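Local coordinates for protein cysteine desulfurase (Fervidobacterium islandicum, PDB 6A6E) that probably releases sulfur from L-cysteine as an enzyme-bound persulfide, using pyridoxal-5'-phosphate, for the SUF sulfur-transfer system of a thermophilic bacterium, at residues 41-46 / 402-407; 102-107 / 133-138; 110-115 / 141-146; 193-198 / 225-230; 248-253 / 277-282. All coordinates share one frame; numbering follows the deposited sequence.

Interactions 1, 2 and 3 are buried, while 4 and 5 are only partly so. Interactions 2 and 3 share helix 103-116: its first turn faces the cofactor in interaction 2, with polar groups turned to the phosphate, whereas further along, in interaction 3, the same helix meets helix 138-147 mainly through V111 and L143, with an asparagine amide beside the leucine methyl. Interaction 1 lies away from the seven-stranded sheet and joins two loops 356 residues apart through a tyrosine hydroxyl. Interactions 4 and 5 are mainly apolar contacts, and salt bridges from K249 NZ to D226 OD1 and D228 OD1 tie them together. L110 CD2 packs on F229 CD1, linking interactions 3 and 4.

Interaction 1. Residues 41-46 / 402-407; sequences ASTLKC and YLYNTK
One face of the Y404 ring carries L44 CD1, 4.1 Å from the ring centroid and 21° off its normal, a CH-pi contact offset toward the rim. The Y402 ring is met obliquely by T43 CG2, 3.7 Å from its CD2, and L403 CB covers part of one face. Y404 CG sits between its backbone N and carbonyl carbon (chi1 40°), carrying the ring toward L44, and Y404 OH accepts the L44 N-H at 3.0 Å, nearly straight at 175°. T43 CB lies 3.4 Å from Y404 OH, which is also hydrogen-bonded to N39 OD1. The loops follow strands 32-36 and 396-400 of the six-stranded sheet, and a type I beta turn, Y402 to N405, presents both tyrosines. A phenylalanine in place of Y404 would probably leave the L44 N-H without its acceptor and N39 OD1 without its hydroxyl partner. T43 OG1 turns to H235 and L238, Y402 OH to P216 O, and S42 OG is hydrogen-bonded to Y61 OH of the second subunit.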
# COMPACT_ATOMS: atom_id res chain seq x y z
N ALA A 41 16.88 -6.44 -4.42
CA ALA A 41 15.86 -6.67 -3.45
C ALA A 41 15.19 -5.35 -3.01
O ALA A 41 13.96 -5.33 -2.82
CB ALA A 41 16.46 -7.38 -2.22
N SER A 42 15.98 -4.34 -2.68
CA SER A 42 15.49 -3.00 -2.45
C SER A 42 16.65 -2.03 -2.42
O SER A 42 17.82 -2.45 -2.36
CB SER A 42 14.67 -2.88 -1.16
OG SER A 42 13.80 -1.73 -1.23
N THR A 43 16.36 -0.73 -2.54
CA THR A 43 17.45 0.27 -2.56
C THR A 43 17.48 1.16 -1.35
O THR A 43 16.48 1.32 -0.60
CB THR A 43 17.37 1.13 -3.83
OG1 THR A 43 16.05 1.69 -3.91
CG2 THR A 43 17.65 0.31 -5.10
N LEU A 44 18.61 1.81 -1.19
CA LEU A 44 18.85 2.69 -0.04
C LEU A 44 18.20 4.04 -0.34
O LEU A 44 17.94 4.37 -1.52
CB LEU A 44 20.36 2.88 0.16
CG LEU A 44 21.23 1.67 0.43
CD1 LEU A 44 22.67 2.15 0.57
CD2 LEU A 44 20.82 0.84 1.63
N LYS A 45 17.92 4.81 0.71
CA LYS A 45 17.16 6.05 0.59
C LYS A 45 18.01 7.30 0.69
O LYS A 45 18.97 7.40 1.45
CB LYS A 45 16.05 6.11 1.66
CG LYS A 45 15.20 4.85 1.79
CD LYS A 45 14.72 4.29 0.45
CE LYS A 45 13.90 3.02 0.60
NZ LYS A 45 13.83 2.36 -0.74
N CYS A 46 17.59 8.28 -0.10
CA CYS A 46 18.22 9.56 -0.23
C CYS A 46 17.74 10.50 0.86
O CYS A 46 16.54 10.67 1.05
CB CYS A 46 17.88 10.12 -1.61
SG CYS A 46 18.43 11.82 -1.77
N TYR A 402 23.77 -0.46 -8.06
CA TYR A 402 22.92 0.68 -8.37
C TYR A 402 23.73 1.98 -8.18
O TYR A 402 24.97 1.96 -8.07
CB TYR A 402 21.64 0.65 -7.49
CG TYR A 402 20.48 1.51 -8.03
CD1 TYR A 402 20.05 1.38 -9.33
CD2 TYR A 402 19.81 2.40 -7.23
CE1 TYR A 402 19.01 2.12 -9.84
CE2 TYR A 402 18.75 3.15 -7.73
CZ TYR A 402 18.36 3.02 -9.05
OH TYR A 402 17.32 3.76 -9.54
N LEU A 403 23.02 3.11 -8.13
CA LEU A 403 23.58 4.43 -8.32
C LEU A 403 24.81 4.76 -7.48
O LEU A 403 25.81 5.28 -8.02
CB LEU A 403 22.49 5.48 -7.98
CG LEU A 403 22.91 6.93 -8.03
CD1 LEU A 403 23.39 7.22 -9.44
CD2 LEU A 403 21.80 7.88 -7.67
N TYR A 404 24.69 4.51 -6.18
CA TYR A 404 25.64 4.86 -5.17
C TYR A 404 26.75 3.76 -5.02
O TYR A 404 27.54 3.79 -4.07
CB TYR A 404 24.92 5.11 -3.79
CG TYR A 404 23.79 4.09 -3.55
CD1 TYR A 404 24.07 2.72 -3.39
CD2 TYR A 404 22.46 4.49 -3.58
CE1 TYR A 404 23.06 1.77 -3.25
CE2 TYR A 404 21.40 3.55 -3.46
CZ TYR A 404 21.70 2.21 -3.29
OH TYR A 404 20.71 1.31 -3.21
N ASN A 405 26.79 2.77 -5.89
CA ASN A 405 27.88 1.79 -5.85
C ASN A 405 29.11 2.27 -6.67
O ASN A 405 29.00 3.14 -7.53
CB ASN A 405 27.45 0.40 -6.33
CG ASN A 405 26.53 -0.31 -5.35
OD1 ASN A 405 25.43 -0.73 -5.74
ND2 ASN A 405 26.96 -0.45 -4.07
N THR A 406 30.27 1.70 -6.36
CA THR A 406 31.55 2.06 -6.99
C THR A 406 32.29 0.83 -7.47
O THR A 406 31.94 -0.31 -7.14
CB THR A 406 32.48 2.80 -6.00
OG1 THR A 406 32.90 1.90 -4.97
CG2 THR A 406 31.79 4.04 -5.42
N LYS A 407 33.31 1.04 -8.27
CA LYS A 407 34.17 -0.06 -8.64
C LYS A 407 34.91 -0.59 -7.47
O LYS A 407 35.12 -1.79 -7.37
CB LYS A 407 35.14 0.36 -9.72
CG LYS A 407 34.44 0.39 -11.06
CD LYS A 407 35.38 0.91 -12.13
CE LYS A 407 34.84 0.62 -13.51
NZ LYS A 407 35.10 1.83 -14.31

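Interaction 2. Residues 102-107 / 133-138; sequences GTTMGI and HHANLV. With PLP (pyridoxal-5'-phosphate), chain E.
The start of helix 103-116 lies against the loop 133-138, with the CA atoms of T104 and A135 only 5.2 Å apart. A135 CB touches T104 OG1 at 3.6 Å and approaches PLP C6. One turn on, I107 CG2 rests on the carbonyl oxygen A135 O, and I107 CD1 approaches N136 OD1 at 3.4 Å; that amide oxygen has its polar partners in S181 and W140. One face of the H133 imidazole lies against the pyridine ring, PLP C6 standing 3.6 Å above the imidazole plane and over its centre. Its CG points anti to the backbone N (chi1 -173°), and A135 N donates to H133 ND1 at 2.9 Å and 169°, in the ring plane, which fixes the rotation of the ring against the cofactor. With an alanine here in place of H133, the pyridine would probably lose the flat cover over this face and be freer to tilt, and A135 N would lose its acceptor. T104 grips the phosphate twice, through its backbone N (3.1 Å) and through OG1 (2.6 Å), both to PLP O1P. T287 OG1 of the second subunit is also hydrogen-bonded to the cofactor. With T104 N in the first turn of the helix, the phosphate lies at its positive end, so the helix dipole probably helps to hold the anion there.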
# COMPACT_ATOMS: atom_id res chain seq x y z
N GLY A 102 2.43 -1.61 -5.14
CA GLY A 102 3.67 -2.25 -5.66
C GLY A 102 3.49 -3.02 -6.95
O GLY A 102 2.34 -3.18 -7.46
N THR A 103 4.59 -3.54 -7.48
CA THR A 103 4.53 -4.41 -8.63
C THR A 103 3.57 -5.58 -8.43
O THR A 103 2.73 -5.83 -9.27
CB THR A 103 5.88 -4.96 -8.96
OG1 THR A 103 6.78 -3.89 -9.23
CG2 THR A 103 5.79 -5.93 -10.18
N THR A 104 3.74 -6.31 -7.33
CA THR A 104 2.92 -7.45 -7.04
C THR A 104 1.44 -7.13 -7.12
O THR A 104 0.68 -7.84 -7.80
CB THR A 104 3.30 -8.07 -5.69
OG1 THR A 104 4.68 -8.42 -5.68
CG2 THR A 104 2.46 -9.33 -5.38
N MET A 105 0.99 -6.08 -6.44
CA MET A 105 -0.43 -5.69 -6.54
C MET A 105 -0.84 -5.41 -7.99
O MET A 105 -1.89 -5.84 -8.44
CB MET A 105 -0.76 -4.46 -5.66
CG MET A 105 -2.09 -3.77 -6.06
SD MET A 105 -2.70 -2.53 -4.90
CE MET A 105 -3.94 -1.64 -5.90
N GLY A 106 -0.04 -4.64 -8.70
CA GLY A 106 -0.26 -4.41 -10.14
C GLY A 106 -0.53 -5.62 -10.99
O GLY A 106 -1.48 -5.64 -11.75
N ILE A 107 0.27 -6.67 -10.84
CA ILE A 107 0.05 -7.89 -11.59
C ILE A 107 -1.26 -8.53 -11.16
O ILE A 107 -2.04 -9.04 -11.99
CB ILE A 107 1.22 -8.92 -11.49
CG1 ILE A 107 2.55 -8.37 -12.04
CG2 ILE A 107 0.91 -10.21 -12.25
CD1 ILE A 107 2.53 -8.21 -13.53
N HIS A 133 9.77 -13.84 -11.98
CA HIS A 133 9.55 -13.67 -10.57
C HIS A 133 8.16 -14.20 -10.18
O HIS A 133 7.22 -14.19 -10.98
CB HIS A 133 9.76 -12.18 -10.26
CG HIS A 133 9.74 -11.82 -8.79
ND1 HIS A 133 8.58 -11.86 -8.03
CD2 HIS A 133 10.70 -11.34 -7.98
CE1 HIS A 133 8.85 -11.48 -6.80
NE2 HIS A 133 10.14 -11.16 -6.74
N HIS A 134 8.05 -14.76 -8.96
CA HIS A 134 6.77 -15.27 -8.45
C HIS A 134 5.62 -14.28 -8.64
O HIS A 134 4.50 -14.69 -8.89
CB HIS A 134 6.89 -15.67 -6.96
CG HIS A 134 7.73 -16.88 -6.77
ND1 HIS A 134 8.32 -17.22 -5.55
CD2 HIS A 134 8.19 -17.79 -7.67
CE1 HIS A 134 9.05 -18.31 -5.72
NE2 HIS A 134 9.00 -18.66 -7.00
N ALA A 135 5.91 -12.99 -8.53
CA ALA A 135 4.87 -11.93 -8.72
C ALA A 135 4.20 -11.91 -10.08
O ALA A 135 3.02 -11.52 -10.22
CB ALA A 135 5.49 -10.60 -8.47
N ASN A 136 4.97 -12.33 -11.09
CA ASN A 136 4.46 -12.48 -12.47
C ASN A 136 4.34 -13.95 -12.90
O ASN A 136 4.42 -14.29 -14.09
CB ASN A 136 5.34 -11.69 -13.47
CG ASN A 136 4.60 -11.41 -14.78
OD1 ASN A 136 3.38 -11.30 -14.80
ND2 ASN A 136 5.36 -11.27 -15.88
N LEU A 137 4.09 -14.83 -11.92
CA LEU A 137 3.97 -16.25 -12.19
C LEU A 137 2.85 -16.83 -11.34
O LEU A 137 1.85 -17.31 -11.88
CB LEU A 137 5.32 -16.99 -12.05
CG LEU A 137 5.33 -18.47 -12.46
CD1 LEU A 137 6.70 -18.90 -12.94
CD2 LEU A 137 4.92 -19.37 -11.32
N VAL A 138 2.95 -16.70 -10.03
CA VAL A 138 1.96 -17.29 -9.15
C VAL A 138 0.56 -16.76 -9.37
O VAL A 138 -0.36 -17.57 -9.34
CB VAL A 138 2.32 -17.14 -7.67
CG1 VAL A 138 1.31 -17.88 -6.79
CG2 VAL A 138 3.72 -17.68 -7.48
N1 PLP E . 9.40 -8.71 -10.45
C2 PLP E . 10.69 -8.49 -10.48
C2A PLP E . 11.48 -8.85 -11.69
C3 PLP E . 11.30 -7.93 -9.28
O3 PLP E . 12.61 -7.74 -9.29
C4 PLP E . 10.48 -7.56 -8.13
C4A PLP E . 11.00 -6.92 -6.94
C5 PLP E . 9.05 -7.89 -8.20
C6 PLP E . 8.62 -8.44 -9.37
C5A PLP E . 8.09 -7.64 -7.02
O4P PLP E . 8.08 -6.37 -6.39
P PLP E . 7.35 -6.00 -4.99
O1P PLP E . 5.89 -6.15 -5.17
O2P PLP E . 8.03 -6.92 -4.03
O3P PLP E . 7.74 -4.56 -4.88

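Interaction 3. Residues 110-115 / 141-146; sequences LVNSLA and VRLSKF
The apolar contact runs through V111 and L143: V111 CG1 meets L143 CD1 at 3.4 Å, tighter than usual for two carbons, and also lies 4.0 Å from L143 CB. The CG1 branch of V111 stands anti to its own backbone N (chi1 -177°), which directs it at the leucine. The polar-to-apolar contact is made by N112, whose side chain crosses L143 at about a right angle and brings ND2 to 3.7 Å from L143 CD1. With N112 ND2 hydrogen-bonded to N108 O and OD1 to Y147 OH, the leucine methyl packs beside an amide held at both ends. No hydrogen bond passes between the two segments. In the second subunit Y261 packs on L143, and E257 forms a salt bridge with R142, placing helix 138-147 at the dimer interface. This is a small contact between two helices of the large PLP-binding domain of a fold-type I enzyme: helix 103-116 follows strand 97-100, and helix 138-147 connects the parallel neighbouring strands 125-129 and 150-154 as a beta-alpha-beta crossover.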
# COMPACT_ATOMS: atom_id res chain seq x y z
N LEU A 110 -4.15 -6.82 -12.74
CA LEU A 110 -4.35 -7.16 -14.17
C LEU A 110 -5.03 -8.52 -14.37
O LEU A 110 -5.96 -8.60 -15.15
CB LEU A 110 -3.03 -7.06 -14.93
CG LEU A 110 -2.54 -5.63 -15.03
CD1 LEU A 110 -1.18 -5.54 -15.67
CD2 LEU A 110 -3.53 -4.81 -15.86
N VAL A 111 -4.57 -9.55 -13.69
CA VAL A 111 -5.14 -10.87 -13.88
C VAL A 111 -6.63 -10.84 -13.55
O VAL A 111 -7.47 -11.31 -14.36
CB VAL A 111 -4.53 -11.99 -12.96
CG1 VAL A 111 -5.18 -13.32 -13.32
CG2 VAL A 111 -3.06 -12.10 -13.09
N ASN A 112 -6.96 -10.31 -12.37
CA ASN A 112 -8.31 -10.25 -11.93
C ASN A 112 -9.15 -9.32 -12.81
O ASN A 112 -10.34 -9.68 -13.13
CB ASN A 112 -8.47 -9.83 -10.45
CG ASN A 112 -8.00 -10.86 -9.51
OD1 ASN A 112 -8.75 -11.79 -9.17
ND2 ASN A 112 -6.72 -10.71 -9.03
N SER A 113 -8.65 -8.13 -13.13
CA SER A 113 -9.44 -7.23 -13.96
C SER A 113 -9.60 -7.81 -15.39
O SER A 113 -10.67 -7.72 -15.96
CB SER A 113 -8.89 -5.81 -14.05
OG SER A 113 -8.94 -5.20 -12.72
N LEU A 114 -8.55 -8.37 -15.98
CA LEU A 114 -8.74 -8.97 -17.34
C LEU A 114 -9.84 -10.06 -17.35
O LEU A 114 -10.64 -10.12 -18.29
CB LEU A 114 -7.45 -9.41 -17.95
CG LEU A 114 -6.49 -8.25 -18.24
CD1 LEU A 114 -5.09 -8.78 -18.37
CD2 LEU A 114 -6.80 -7.34 -19.41
N ALA A 115 -9.90 -10.89 -16.32
CA ALA A 115 -10.89 -11.95 -16.26
C ALA A 115 -12.32 -11.42 -16.01
O ALA A 115 -13.29 -11.86 -16.62
CB ALA A 115 -10.53 -12.95 -15.17
N VAL A 141 -0.71 -18.78 -12.48
CA VAL A 141 -0.83 -20.22 -12.27
C VAL A 141 -1.95 -20.51 -11.29
O VAL A 141 -2.83 -21.33 -11.57
CB VAL A 141 0.47 -20.79 -11.76
CG1 VAL A 141 0.30 -22.21 -11.27
CG2 VAL A 141 1.56 -20.64 -12.82
N ARG A 142 -2.02 -19.80 -10.17
CA ARG A 142 -3.11 -20.03 -9.24
C ARG A 142 -4.48 -19.58 -9.76
O ARG A 142 -5.48 -20.31 -9.64
CB ARG A 142 -2.88 -19.36 -7.89
CG ARG A 142 -3.99 -19.69 -6.85
CD ARG A 142 -4.06 -21.20 -6.59
NE ARG A 142 -4.93 -21.54 -5.49
CZ ARG A 142 -4.98 -22.74 -4.91
NH1 ARG A 142 -4.28 -23.78 -5.37
NH2 ARG A 142 -5.72 -22.92 -3.84
N LEU A 143 -4.58 -18.38 -10.32
CA LEU A 143 -5.86 -17.96 -10.79
C LEU A 143 -6.39 -18.73 -12.03
O LEU A 143 -7.64 -18.76 -12.24
CB LEU A 143 -6.01 -16.47 -10.95
CG LEU A 143 -5.97 -15.63 -9.65
CD1 LEU A 143 -5.78 -14.18 -10.04
CD2 LEU A 143 -7.21 -15.80 -8.82
N SER A 144 -5.50 -19.42 -12.77
CA SER A 144 -5.97 -20.30 -13.88
C SER A 144 -6.93 -21.38 -13.33
O SER A 144 -7.90 -21.74 -13.98
CB SER A 144 -4.81 -20.92 -14.63
OG SER A 144 -4.15 -21.92 -13.85
N LYS A 145 -6.73 -21.78 -12.07
CA LYS A 145 -7.60 -22.75 -11.42
C LYS A 145 -8.98 -22.20 -11.09
O LYS A 145 -9.86 -22.98 -10.94
CB LYS A 145 -6.97 -23.33 -10.18
CG LYS A 145 -5.51 -23.72 -10.35
CD LYS A 145 -5.29 -25.00 -11.13
CE LYS A 145 -3.86 -25.10 -11.64
NZ LYS A 145 -2.77 -25.20 -10.61
N PHE A 146 -9.18 -20.89 -11.00
CA PHE A 146 -10.48 -20.29 -10.70
C PHE A 146 -11.15 -19.78 -11.96
O PHE A 146 -12.37 -19.78 -12.04
CB PHE A 146 -10.39 -19.10 -9.67
CG PHE A 146 -10.01 -19.53 -8.28
CD1 PHE A 146 -8.69 -19.75 -7.95
CD2 PHE A 146 -10.97 -19.78 -7.33
CE1 PHE A 146 -8.31 -20.21 -6.71
CE2 PHE A 146 -10.61 -20.25 -6.05
CZ PHE A 146 -9.28 -20.46 -5.75

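Interaction 4. Residues 193-198 / 225-230; sequences MPIELI and LDVDFL
Helix 195-201 meets the turn where the chain enters strand 229-233, an inner strand of the mixed seven-stranded sheet. I195 is the main side chain on the helix, and its two branches part to different partners: CD1 lies 4.1 Å from L225 CD1, and CG2 lies 3.9 Å from V227 CG1. Its CG1 is anti to the carbonyl carbon (chi1 -64°) and its CG2 anti to the backbone N, which sends CD1 to the leucine and CG2 to the valine. L225 CD2 also lies beside the E196 side chain, 3.9 Å from OE2, the two side chains crossing at about a right angle. P194, the centre of an inverse gamma turn, precedes the helix as its N-cap residue. L225 is the last residue of helix 222-225, and D226, with positive phi, breaks away from it, so that V227 can run on toward the sheet on which these helices pack. I195 and V227 both also rest on V209 of the neighbouring strand 206-210, and D228 OD2 forms a salt bridge with R199.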
# COMPACT_ATOMS: atom_id res chain seq x y z
N MET A 193 15.17 -7.88 -21.47
CA MET A 193 14.44 -8.57 -22.49
C MET A 193 14.16 -7.69 -23.73
O MET A 193 14.00 -6.48 -23.62
CB MET A 193 13.11 -9.12 -21.94
CG MET A 193 13.24 -10.16 -20.83
SD MET A 193 14.26 -11.61 -21.30
CE MET A 193 14.42 -12.52 -19.75
N PRO A 194 14.06 -8.33 -24.89
CA PRO A 194 13.79 -7.67 -26.14
C PRO A 194 12.29 -7.38 -26.23
O PRO A 194 11.54 -8.01 -26.98
CB PRO A 194 14.29 -8.70 -27.18
CG PRO A 194 13.91 -10.00 -26.56
CD PRO A 194 14.24 -9.79 -25.07
N ILE A 195 11.84 -6.38 -25.49
CA ILE A 195 10.41 -6.06 -25.43
C ILE A 195 9.74 -5.74 -26.80
O ILE A 195 8.63 -6.25 -27.08
CB ILE A 195 10.16 -4.86 -24.49
CG1 ILE A 195 10.54 -5.25 -23.08
CG2 ILE A 195 8.69 -4.46 -24.55
CD1 ILE A 195 10.56 -4.08 -22.11
N GLU A 196 10.40 -4.94 -27.63
CA GLU A 196 9.84 -4.64 -28.99
C GLU A 196 9.72 -5.86 -29.89
O GLU A 196 8.72 -6.06 -30.58
CB GLU A 196 10.64 -3.53 -29.64
CG GLU A 196 10.38 -2.23 -28.89
CD GLU A 196 10.94 -0.97 -29.55
OE1 GLU A 196 10.86 -0.85 -30.77
OE2 GLU A 196 11.41 -0.08 -28.82
N LEU A 197 10.71 -6.75 -29.82
CA LEU A 197 10.62 -8.00 -30.59
C LEU A 197 9.42 -8.80 -30.08
O LEU A 197 8.64 -9.35 -30.86
CB LEU A 197 11.91 -8.78 -30.45
CG LEU A 197 11.86 -10.21 -31.00
CD1 LEU A 197 11.67 -10.24 -32.52
CD2 LEU A 197 13.11 -10.94 -30.54
N ILE A 198 9.22 -8.82 -28.75
CA ILE A 198 8.03 -9.50 -28.22
C ILE A 198 6.76 -8.82 -28.66
O ILE A 198 5.79 -9.49 -29.05
CB ILE A 198 8.13 -9.69 -26.66
CG1 ILE A 198 9.30 -10.59 -26.37
CG2 ILE A 198 6.82 -10.28 -26.09
CD1 ILE A 198 9.76 -10.50 -24.95
N LEU A 225 7.87 1.49 -26.71
CA LEU A 225 7.78 0.04 -26.48
C LEU A 225 6.43 -0.49 -26.96
O LEU A 225 6.33 -1.66 -27.35
CB LEU A 225 7.99 -0.33 -25.00
CG LEU A 225 9.31 0.06 -24.41
CD1 LEU A 225 9.29 -0.24 -22.91
CD2 LEU A 225 10.43 -0.66 -25.14
N ASP A 226 5.41 0.38 -26.92
CA ASP A 226 4.03 0.01 -27.29
C ASP A 226 3.39 -1.11 -26.44
O ASP A 226 2.48 -1.86 -26.87
CB ASP A 226 3.95 -0.36 -28.78
CG ASP A 226 2.50 -0.31 -29.30
OD1 ASP A 226 1.70 0.52 -28.82
OD2 ASP A 226 2.13 -1.12 -30.17
N VAL A 227 3.88 -1.22 -25.21
CA VAL A 227 3.27 -2.12 -24.25
C VAL A 227 1.87 -1.67 -23.92
O VAL A 227 1.56 -0.49 -23.95
CB VAL A 227 4.07 -2.22 -22.91
CG1 VAL A 227 5.45 -2.79 -23.13
CG2 VAL A 227 4.21 -0.90 -22.20
N ASP A 228 1.02 -2.62 -23.58
CA ASP A 228 -0.31 -2.31 -23.08
C ASP A 228 -0.35 -1.91 -21.60
O ASP A 228 -1.13 -1.03 -21.23
CB ASP A 228 -1.18 -3.49 -23.37
CG ASP A 228 -1.27 -3.75 -24.95
OD1 ASP A 228 -1.44 -2.78 -25.69
OD2 ASP A 228 -1.06 -4.88 -25.40
N PHE A 229 0.42 -2.59 -20.79
CA PHE A 229 0.52 -2.33 -19.38
C PHE A 229 1.97 -2.50 -18.98
O PHE A 229 2.67 -3.37 -19.54
CB PHE A 229 -0.35 -3.29 -18.54
CG PHE A 229 -1.81 -3.21 -18.83
CD1 PHE A 229 -2.58 -2.20 -18.30
CD2 PHE A 229 -2.37 -4.08 -19.75
CE1 PHE A 229 -3.89 -2.08 -18.62
CE2 PHE A 229 -3.71 -3.98 -20.05
CZ PHE A 229 -4.48 -2.97 -19.50
N LEU A 230 2.40 -1.66 -18.02
CA LEU A 230 3.68 -1.81 -17.33
C LEU A 230 3.50 -1.57 -15.80
O LEU A 230 2.80 -0.64 -15.39
CB LEU A 230 4.69 -0.82 -17.88
CG LEU A 230 6.14 -0.94 -17.37
CD1 LEU A 230 7.11 -1.13 -18.50
CD2 LEU A 230 6.54 0.31 -16.61

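Interaction 5. Residues 248-253 / 277-282; sequences GKKALL and NVLPYR
Through K250 and L253, the short helix 250-253 meets L279 in the loop before helix 290-306; the helix directly follows strand 244-248 of the cofactor-binding fold, which ends at G248. K249 comes next, at the N-cap position; its backbone O accepts L253 N at 2.9 Å, while its NZ pairs with D226 and D228. K250 then meets the loop with its backbone and aliphatic chain: K250 O lies 3.9 Å from L279 CD1 and K250 CG 4.0 Å from the same methyl, the two side chains crossing obliquely. Beyond that its NZ turns to E254 in a salt bridge. L253 carries the other apolar contact: its CB touches both methyls of L279, CD1 at 3.9 Å and CD2 at 4.1 Å. L279 CG is anti to its carbonyl carbon (chi1 -64°), which turns both methyls to L253 CB. F229 touches the side chain of L253 from strand 229-233. The loop residue L279 is joined to P280 by a cis peptide bond. At the C-terminal end of the helix, the carbonyl of L253 faces the edge of the R282 guanidinium, near its plane, but with L253 O 4.2 Å from R282 NH1 it is a contact and not a bond. That guanidinium is held instead by its own segment, R282 NE and NH2 both donating to the single oxygen N277 O, each at 3.0 Å.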
# COMPACT_ATOMS: atom_id res chain seq x y z
N GLY A 248 -1.26 1.94 -17.93
CA GLY A 248 -1.95 1.28 -19.02
C GLY A 248 -2.41 2.24 -20.09
O GLY A 248 -2.78 3.41 -19.79
N LYS A 249 -2.45 1.75 -21.33
CA LYS A 249 -3.08 2.48 -22.44
C LYS A 249 -4.45 2.93 -22.11
O LYS A 249 -5.28 2.14 -21.69
CB LYS A 249 -3.17 1.61 -23.70
CG LYS A 249 -1.82 1.37 -24.34
CD LYS A 249 -1.96 0.77 -25.74
CE LYS A 249 -0.59 0.67 -26.38
NZ LYS A 249 -0.60 -0.41 -27.38
N LYS A 250 -4.69 4.22 -22.28
CA LYS A 250 -5.98 4.83 -21.94
C LYS A 250 -7.16 4.06 -22.52
O LYS A 250 -8.14 3.72 -21.84
CB LYS A 250 -5.96 6.24 -22.48
CG LYS A 250 -7.25 7.00 -22.27
CD LYS A 250 -7.08 8.42 -22.71
CE LYS A 250 -8.38 9.19 -22.52
NZ LYS A 250 -9.13 9.18 -23.80
N ALA A 251 -7.07 3.69 -23.81
CA ALA A 251 -8.18 2.96 -24.47
C ALA A 251 -8.43 1.64 -23.84
O ALA A 251 -9.55 1.13 -23.86
CB ALA A 251 -7.86 2.75 -25.98
N LEU A 252 -7.39 1.00 -23.29
CA LEU A 252 -7.62 -0.29 -22.64
C LEU A 252 -8.17 -0.11 -21.21
O LEU A 252 -9.05 -0.86 -20.79
CB LEU A 252 -6.38 -1.15 -22.59
CG LEU A 252 -5.73 -1.43 -23.93
CD1 LEU A 252 -4.39 -2.09 -23.72
CD2 LEU A 252 -6.59 -2.33 -24.83
N LEU A 253 -7.60 0.81 -20.46
CA LEU A 253 -8.05 1.09 -19.09
C LEU A 253 -9.53 1.46 -19.10
O LEU A 253 -10.25 1.11 -18.18
CB LEU A 253 -7.28 2.27 -18.51
CG LEU A 253 -5.84 2.03 -18.07
CD1 LEU A 253 -5.21 3.33 -17.66
CD2 LEU A 253 -5.73 0.99 -16.96
N ASN A 277 -15.99 6.40 -11.41
CA ASN A 277 -15.39 7.67 -11.75
C ASN A 277 -14.59 7.56 -13.08
O ASN A 277 -14.43 6.47 -13.62
CB ASN A 277 -14.47 8.05 -10.58
CG ASN A 277 -14.30 9.50 -10.40
OD1 ASN A 277 -14.52 10.30 -11.34
ND2 ASN A 277 -13.79 9.89 -9.19
N VAL A 278 -14.13 8.68 -13.57
CA VAL A 278 -13.24 8.72 -14.74
C VAL A 278 -11.82 8.25 -14.40
O VAL A 278 -11.51 8.04 -13.22
CB VAL A 278 -13.16 10.17 -15.32
CG1 VAL A 278 -14.58 10.63 -15.69
CG2 VAL A 278 -12.53 11.17 -14.36
N LEU A 279 -10.97 8.14 -15.42
CA LEU A 279 -9.55 7.74 -15.27
C LEU A 279 -8.81 8.91 -14.70
O LEU A 279 -9.13 10.03 -15.03
CB LEU A 279 -8.90 7.42 -16.63
CG LEU A 279 -9.44 6.23 -17.43
CD1 LEU A 279 -8.56 5.92 -18.63
CD2 LEU A 279 -9.59 5.01 -16.61
N PRO A 280 -7.80 8.70 -13.86
CA PRO A 280 -7.29 7.42 -13.35
C PRO A 280 -7.99 6.93 -12.07
O PRO A 280 -7.72 5.83 -11.57
CB PRO A 280 -5.85 7.79 -12.96
CG PRO A 280 -5.91 9.23 -12.54
CD PRO A 280 -6.95 9.84 -13.46
N TYR A 281 -8.88 7.76 -11.57
CA TYR A 281 -9.48 7.63 -10.23
C TYR A 281 -10.33 6.39 -10.12
O TYR A 281 -10.49 5.81 -9.02
CB TYR A 281 -10.32 8.88 -9.92
CG TYR A 281 -9.62 10.21 -10.17
CD1 TYR A 281 -8.42 10.55 -9.50
CD2 TYR A 281 -10.13 11.12 -11.09
CE1 TYR A 281 -7.78 11.73 -9.77
CE2 TYR A 281 -9.49 12.33 -11.34
CZ TYR A 281 -8.33 12.61 -10.67
OH TYR A 281 -7.73 13.81 -10.93
N ARG A 282 -10.89 5.97 -11.25
CA ARG A 282 -11.54 4.67 -11.35
C ARG A 282 -10.81 3.49 -10.73
O ARG A 282 -11.46 2.50 -10.27
CB ARG A 282 -11.82 4.37 -12.82
CG ARG A 282 -12.46 3.05 -13.10
CD ARG A 282 -12.73 2.88 -14.61
NE ARG A 282 -13.62 3.93 -14.98
CZ ARG A 282 -13.96 4.27 -16.22
NH1 ARG A 282 -13.48 3.61 -17.29
NH2 ARG A 282 -14.79 5.29 -16.36